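Local atomic coordinates of PmbA-related protein (PDB entry 1VL4), a protein that belongs to the PmbA/TldD family and probably acts as a metallopeptidase, although it has also been regarded as a putative modulator of DNA gyrase. Residues K129-M134 and Y156-I161; A243-M248 and D425-Q430. All coordinates share one frame; numbering follows the deposited sequence. Where two conformers were deposited one is given.

Contact 1: residues K129-M134 and Y156-I161; sequences KEKMDM and YKDMVI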
loop_
_atom_site.group_PDB
_atom_site.type_symbol
_atom_site.label_atom_id
_atom_site.label_comp_id
_atom_site.label_asym_id
_atom_site.label_seq_id
_atom_site.Cartn_x
_atom_site.Cartn_y
_atom_site.Cartn_z
ATOM N N LYS A 129 28.909 3.479 -5.900
ATOM C CA LYS A 129 29.640 4.285 -5.001
ATOM C C LYS A 129 29.266 5.749 -5.066
ATOM O O LYS A 129 29.137 6.390 -4.036
ATOM C CB LYS A 129 31.151 4.088 -5.220
ATOM C CG LYS A 129 31.992 4.958 -4.324
ATOM C CD LYS A 129 33.369 4.429 -4.191
ATOM C CE LYS A 129 34.177 5.240 -3.168
ATOM N NZ LYS A 129 34.184 6.686 -3.533
ATOM N N GLU A 130 29.078 6.287 -6.272
ATOM C CA GLU A 130 28.689 7.677 -6.416
ATOM C C GLU A 130 27.287 7.937 -5.865
ATOM O O GLU A 130 27.031 8.983 -5.294
ATOM C CB GLU A 130 28.748 8.125 -7.876
ATOM C CG GLU A 130 30.187 8.125 -8.464
ATOM C CD GLU A 130 30.203 8.442 -9.990
ATOM O OE1 GLU A 130 29.692 7.638 -10.797
ATOM O OE2 GLU A 130 30.727 9.502 -10.376
ATOM N N LYS A 131 26.383 6.988 -6.051
ATOM C CA LYS A 131 25.042 7.122 -5.472
ATOM C C LYS A 131 25.130 7.101 -3.962
ATOM O O LYS A 131 24.541 7.965 -3.320
ATOM C CB LYS A 131 24.112 6.009 -5.983
ATOM C CG LYS A 131 23.981 6.010 -7.485
ATOM C CD LYS A 131 23.097 4.903 -7.996
ATOM C CE LYS A 131 23.250 4.652 -9.486
ATOM N NZ LYS A 131 22.007 4.035 -10.152
ATOM N N MET A 132 25.939 6.176 -3.391
ATOM C CA MET A 132 26.089 6.104 -1.972
ATOM C C MET A 132 26.669 7.397 -1.466
ATOM O O MET A 132 26.243 7.898 -0.421
ATOM C CB MET A 132 27.014 4.946 -1.555
ATOM C CG MET A 132 26.428 3.591 -1.796
ATOM S SD MET A 132 27.736 2.308 -1.760
ATOM C CE MET A 132 28.479 2.637 -0.160
ATOM N N ASP A 133 27.651 7.930 -2.190
ATOM C CA ASP A 133 28.364 9.138 -1.734
ATOM C C ASP A 133 27.418 10.361 -1.717
ATOM O O ASP A 133 27.495 11.180 -0.802
ATOM C CB ASP A 133 29.625 9.407 -2.574
ATOM C CG ASP A 133 30.806 8.461 -2.229
ATOM O OD1 ASP A 133 30.836 7.834 -1.146
ATOM O OD2 ASP A 133 31.734 8.338 -3.056
ATOM N N MET A 134 26.497 10.444 -2.670
ATOM C CA MET A 134 25.430 11.446 -2.612
ATOM C C MET A 134 24.569 11.399 -1.318
ATOM O O MET A 134 24.292 12.436 -0.697
ATOM C CB MET A 134 24.522 11.364 -3.844
ATOM C CG MET A 134 25.228 11.787 -5.109
ATOM S SD MET A 134 24.201 11.682 -6.635
ATOM C CE MET A 134 23.277 13.128 -6.416
ATOM N N TYR A 156 17.736 8.000 -1.323
ATOM C CA TYR A 156 18.098 8.182 -2.723
ATOM C C TYR A 156 17.267 7.211 -3.581
ATOM O O TYR A 156 17.151 6.020 -3.258
ATOM C CB TYR A 156 19.621 7.895 -2.896
ATOM C CG TYR A 156 20.055 7.872 -4.375
ATOM C CD1 TYR A 156 19.924 6.709 -5.153
ATOM C CD2 TYR A 156 20.535 9.028 -5.000
ATOM C CE1 TYR A 156 20.251 6.694 -6.510
ATOM C CE2 TYR A 156 20.896 9.013 -6.317
ATOM C CZ TYR A 156 20.742 7.837 -7.086
ATOM O OH TYR A 156 21.073 7.849 -8.434
ATOM N N LYS A 157 16.799 7.680 -4.721
ATOM C CA LYS A 157 16.249 6.814 -5.709
ATOM C C LYS A 157 16.493 7.276 -7.143
ATOM O O LYS A 157 16.394 8.460 -7.431
ATOM C CB LYS A 157 14.736 6.645 -5.497
ATOM C CG LYS A 157 14.177 5.558 -6.422
ATOM C CD LYS A 157 12.784 5.079 -6.027
ATOM C CE LYS A 157 12.316 3.975 -6.957
ATOM N NZ LYS A 157 10.899 3.571 -6.639
ATOM N N ASP A 158 16.824 6.336 -8.029
ATOM C CA ASP A 158 16.721 6.611 -9.436
ATOM C C ASP A 158 15.983 5.524 -10.171
ATOM O O ASP A 158 15.839 4.387 -9.677
ATOM C CB ASP A 158 18.098 6.899 -10.072
ATOM C CG ASP A 158 19.027 5.710 -10.111
ATOM O OD1 ASP A 158 18.670 4.671 -10.688
ATOM O OD2 ASP A 158 20.172 5.816 -9.599
ATOM N N MET A 159 15.426 5.879 -11.336
ATOM C CA MET A 159 14.540 4.995 -12.104
ATOM C C MET A 159 14.667 5.312 -13.601
ATOM O O MET A 159 14.765 6.509 -13.968
ATOM C CB MET A 159 13.057 5.141 -11.616
ATOM C CG MET A 159 12.117 3.963 -12.020
ATOM S SD MET A 159 10.719 3.680 -10.867
ATOM C CE MET A 159 10.091 2.133 -11.517
ATOM N N VAL A 160 14.643 4.259 -14.447
ATOM C CA VAL A 160 14.449 4.384 -15.900
ATOM C C VAL A 160 13.234 3.518 -16.272
ATOM O O VAL A 160 13.088 2.372 -15.779
ATOM C CB VAL A 160 15.626 3.847 -16.755
ATOM C CG1 VAL A 160 15.290 4.059 -18.284
ATOM C CG2 VAL A 160 16.876 4.487 -16.433
ATOM N N ILE A 161 12.369 4.068 -17.104
ATOM C CA ILE A 161 11.113 3.422 -17.480
ATOM C C ILE A 161 10.928 3.530 -18.989
ATOM O O ILE A 161 11.084 4.623 -19.557
ATOM C CB ILE A 161 9.896 4.074 -16.753
ATOM C CG1 ILE A 161 10.103 4.003 -15.233
ATOM C CG2 ILE A 161 8.592 3.406 -17.204
ATOM C CD1 ILE A 161 9.224 4.886 -14.415
#

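Contact 2: residues A243-M248 and D425-Q430; sequences ALLDLM and DVKVSQ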
loop_
_atom_site.group_PDB
_atom_site.type_symbol
_atom_site.label_atom_id
_atom_site.label_comp_id
_atom_site.label_asym_id
_atom_site.label_seq_id
_atom_site.Cartn_x
_atom_site.Cartn_y
_atom_site.Cartn_z
ATOM N N ALA A 243 3.736 22.654 1.554
ATOM C CA ALA A 243 2.424 22.231 2.106
ATOM C C ALA A 243 1.382 22.146 0.967
ATOM O O ALA A 243 0.606 21.180 0.857
ATOM C CB ALA A 243 1.973 23.181 3.198
ATOM N N LEU A 244 1.397 23.129 0.078
ATOM C CA LEU A 244 0.374 23.216 -0.948
ATOM C C LEU A 244 0.547 22.103 -1.957
ATOM O O LEU A 244 -0.442 21.586 -2.462
ATOM C CB LEU A 244 0.395 24.595 -1.609
ATOM C CG LEU A 244 -0.629 24.836 -2.705
ATOM C CD1 LEU A 244 -2.050 24.764 -2.144
ATOM C CD2 LEU A 244 -0.361 26.195 -3.324
ATOM N N LEU A 245 1.797 21.736 -2.250
ATOM C CA LEU A 245 2.085 20.621 -3.161
ATOM C C LEU A 245 1.359 19.351 -2.687
ATOM O O LEU A 245 0.832 18.632 -3.514
ATOM C CB LEU A 245 3.594 20.319 -3.264
ATOM C CG LEU A 245 4.406 21.293 -4.084
ATOM C CD1 LEU A 245 5.880 21.077 -3.820
ATOM C CD2 LEU A 245 4.037 21.122 -5.571
ATOM N N ASP A 246 1.369 19.065 -1.389
ATOM C CA ASP A 246 0.602 17.895 -0.870
ATOM C C ASP A 246 -0.918 18.108 -0.863
ATOM O O ASP A 246 -1.703 17.228 -1.275
ATOM C CB ASP A 246 1.031 17.516 0.537
ATOM C CG ASP A 246 2.477 17.078 0.624
ATOM O OD1 ASP A 246 3.073 16.662 -0.405
ATOM O OD2 ASP A 246 3.028 17.190 1.747
ATOM N N LEU A 247 -1.328 19.288 -0.411
ATOM C CA LEU A 247 -2.728 19.572 -0.259
ATOM C C LEU A 247 -3.451 19.519 -1.585
ATOM O O LEU A 247 -4.561 18.964 -1.658
ATOM C CB LEU A 247 -2.929 20.939 0.434
ATOM C CG LEU A 247 -4.390 21.225 0.833
ATOM C CD1 LEU A 247 -4.908 20.202 1.833
ATOM C CD2 LEU A 247 -4.501 22.584 1.426
ATOM N N MET A 248 -2.798 20.033 -2.641
ATOM C CA MET A 248 -3.352 20.073 -3.993
ATOM C C MET A 248 -3.729 18.690 -4.516
ATOM O O MET A 248 -4.484 18.574 -5.473
ATOM C CB MET A 248 -2.312 20.600 -5.005
ATOM C CG MET A 248 -2.165 22.056 -5.073
ATOM S SD MET A 248 -0.707 22.379 -6.102
ATOM C CE MET A 248 -1.199 22.004 -7.765
ATOM N N ASP A 425 7.712 31.245 -6.135
ATOM C CA ASP A 425 8.645 30.245 -5.617
ATOM C C ASP A 425 8.082 28.872 -5.921
ATOM O O ASP A 425 7.707 28.129 -5.034
ATOM C CB ASP A 425 8.911 30.403 -4.105
ATOM C CG ASP A 425 7.633 30.404 -3.267
ATOM O OD1 ASP A 425 6.574 30.768 -3.813
ATOM O OD2 ASP A 425 7.698 30.059 -2.066
ATOM N N VAL A 426 8.075 28.545 -7.207
ATOM C CA VAL A 426 7.521 27.291 -7.702
ATOM C C VAL A 426 8.420 26.108 -7.339
ATOM O O VAL A 426 9.642 26.184 -7.460
ATOM C CB VAL A 426 7.367 27.361 -9.226
ATOM C CG1 VAL A 426 6.938 25.979 -9.786
ATOM C CG2 VAL A 426 6.370 28.449 -9.586
ATOM N N LYS A 427 7.808 25.054 -6.804
ATOM C CA LYS A 427 8.486 23.830 -6.468
ATOM C C LYS A 427 7.713 22.676 -7.124
ATOM O O LYS A 427 6.490 22.704 -7.253
ATOM C CB LYS A 427 8.572 23.624 -4.948
ATOM C CG LYS A 427 9.342 22.377 -4.524
ATOM C CD LYS A 427 9.766 22.391 -3.096
ATOM C CE LYS A 427 10.288 21.027 -2.615
ATOM N NZ LYS A 427 11.560 20.575 -3.227
ATOM N N VAL A 428 8.448 21.644 -7.511
ATOM C CA VAL A 428 7.862 20.487 -8.193
ATOM C C VAL A 428 7.789 19.273 -7.245
ATOM O O VAL A 428 8.730 18.994 -6.470
ATOM C CB VAL A 428 8.724 20.159 -9.451
ATOM C CG1 VAL A 428 8.249 18.840 -10.113
ATOM C CG2 VAL A 428 8.656 21.204 -10.398
ATOM N N SER A 429 6.674 18.539 -7.281
ATOM C CA SER A 429 6.567 17.301 -6.571
ATOM C C SER A 429 6.298 16.214 -7.627
ATOM O O SER A 429 6.603 16.400 -8.805
ATOM C CB SER A 429 5.425 17.359 -5.533
ATOM O OG SER A 429 5.504 16.284 -4.642
ATOM N N GLN A 430 5.668 15.125 -7.217
ATOM C CA GLN A 430 5.475 13.970 -8.077
ATOM C C GLN A 430 4.484 14.201 -9.175
ATOM O O GLN A 430 4.748 13.855 -10.333
ATOM C CB GLN A 430 5.039 12.751 -7.251
ATOM C CG GLN A 430 6.158 12.276 -6.334
ATOM C CD GLN A 430 5.979 10.827 -5.904
ATOM O OE1 GLN A 430 4.967 10.181 -6.219
ATOM N NE2 GLN A 430 6.975 10.301 -5.211
HETATM O O HOH W 1 3.152 16.431 -3.088
#

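Contact 1: residues K129-M134 and Y156-I161
K131 lies over the ring of Y156 and ends at the carboxylate of D158, a worked example of how a helix laid on a beta-sheet can bury a charge. Helix 128-143 covers one face of the long six-stranded antiparallel sheet here; the axes of 129-134 and 156-161 approach to 9.4 Å, their N-to-C directions 139° apart. On the outward side of the helix, K129 bridges D133 one turn on, and it packs on Q96 of the second subunit. K131 does most of the work. Its CG sits anti to the carbonyl carbon (chi1 -59°) and the chain then runs extended, which carries the methylenes across Y156 and the amine beyond it. K131 CB stands over one ring face in a CH-pi contact, 4.2 Å from the centroid of the Y156 ring and offset toward the rim, while K131 CG lies 3.6 Å from Y156 OH. At the far end K131 NZ donates to D158 OD2 at 2.6 Å, closing a salt bridge in a buried setting where F43 packs on both K131 and D158, and F123 on D158. With an alanine in place of K131, the D158 carboxylate would probably lose its positive mate and the tyrosine face its cover. One turn further, M134 adds a Met-aromatic contact, M134 SD reaching Y156 CE2 obliquely at 4.3 Å. D158 OD2 is thus gripped twice: K131 NZ donates to the syn lone pair of OD2, and Y156 OH, 2.5 Å from OD2, to the anti one.

Contact 2: residues A243-M248 and D425-Q430
L245 and S429 form the nearest CA pair, 6.5 Å apart, where a turn of helix 241-247 faces the short edge strand 427-428 and the loop after it, without any direct hydrogen bond between the two segments. L245 supplies nearly all of the helix's side of the contact. Its CG lies beside the backbone N (chi1 -75°), which sends the two methyls forward as a fork against the strand. L245 CD1 meets the start of the K427 chain, 3.8 Å from K427 CG, the two side chains crossing at about a right angle. L245 CD2 takes the other branch of the fork: it rests 3.4 Å from the carbonyl oxygen K427 O and 4.0 Å from S429 CB. The principle is that a lysine can serve as an apolar surface near its backbone and still place its charge elsewhere; K427 bends at chi4, and its NZ bonds to the carbonyl oxygen of Y199, with cation-pi contacts to Y199 and W198. In the fold, this is helix-on-sheet packing within the C-terminal region, with 427-428 the outermost strand, in this chain, of a mixed sheet in which it pairs with 432-434. A434 of that neighbouring strand also touches L245, and Y199, from strand 194-202, touches both L245 and S429. Beside the leucine fork the contact turns polar. S429 OG, held anti to the backbone N (chi1 -167°), is hydrogen-bonded to a water at 2.8 Å. Tying the serine to the helix, the same water donates weakly to L245 O, which also accepts from the T432 hydroxyl, and to D246 OD1 at 2.7 Å.

Both contacts set a helix against a beta-strand, yet the chemistry between the two elements differs. Contact 1 is the more buried, although it lies 20 Å from the centre of the chain, against 9 Å for the partly buried contact 2. Its polar groups pair directly, one carboxylate oxygen taking both an ammonium and a hydroxyl, whereas contact 2 joins its segments through leucine packing and one bridging water, and its lysine turns its charge to partners elsewhere. No helix or strand is common to the two. Contact 1 belongs to the long antiparallel sheet, whose outermost strand in this chain, 194-202, reaches contact 2 through Y199; the contacts' nearest atoms remain about 8 Å apart.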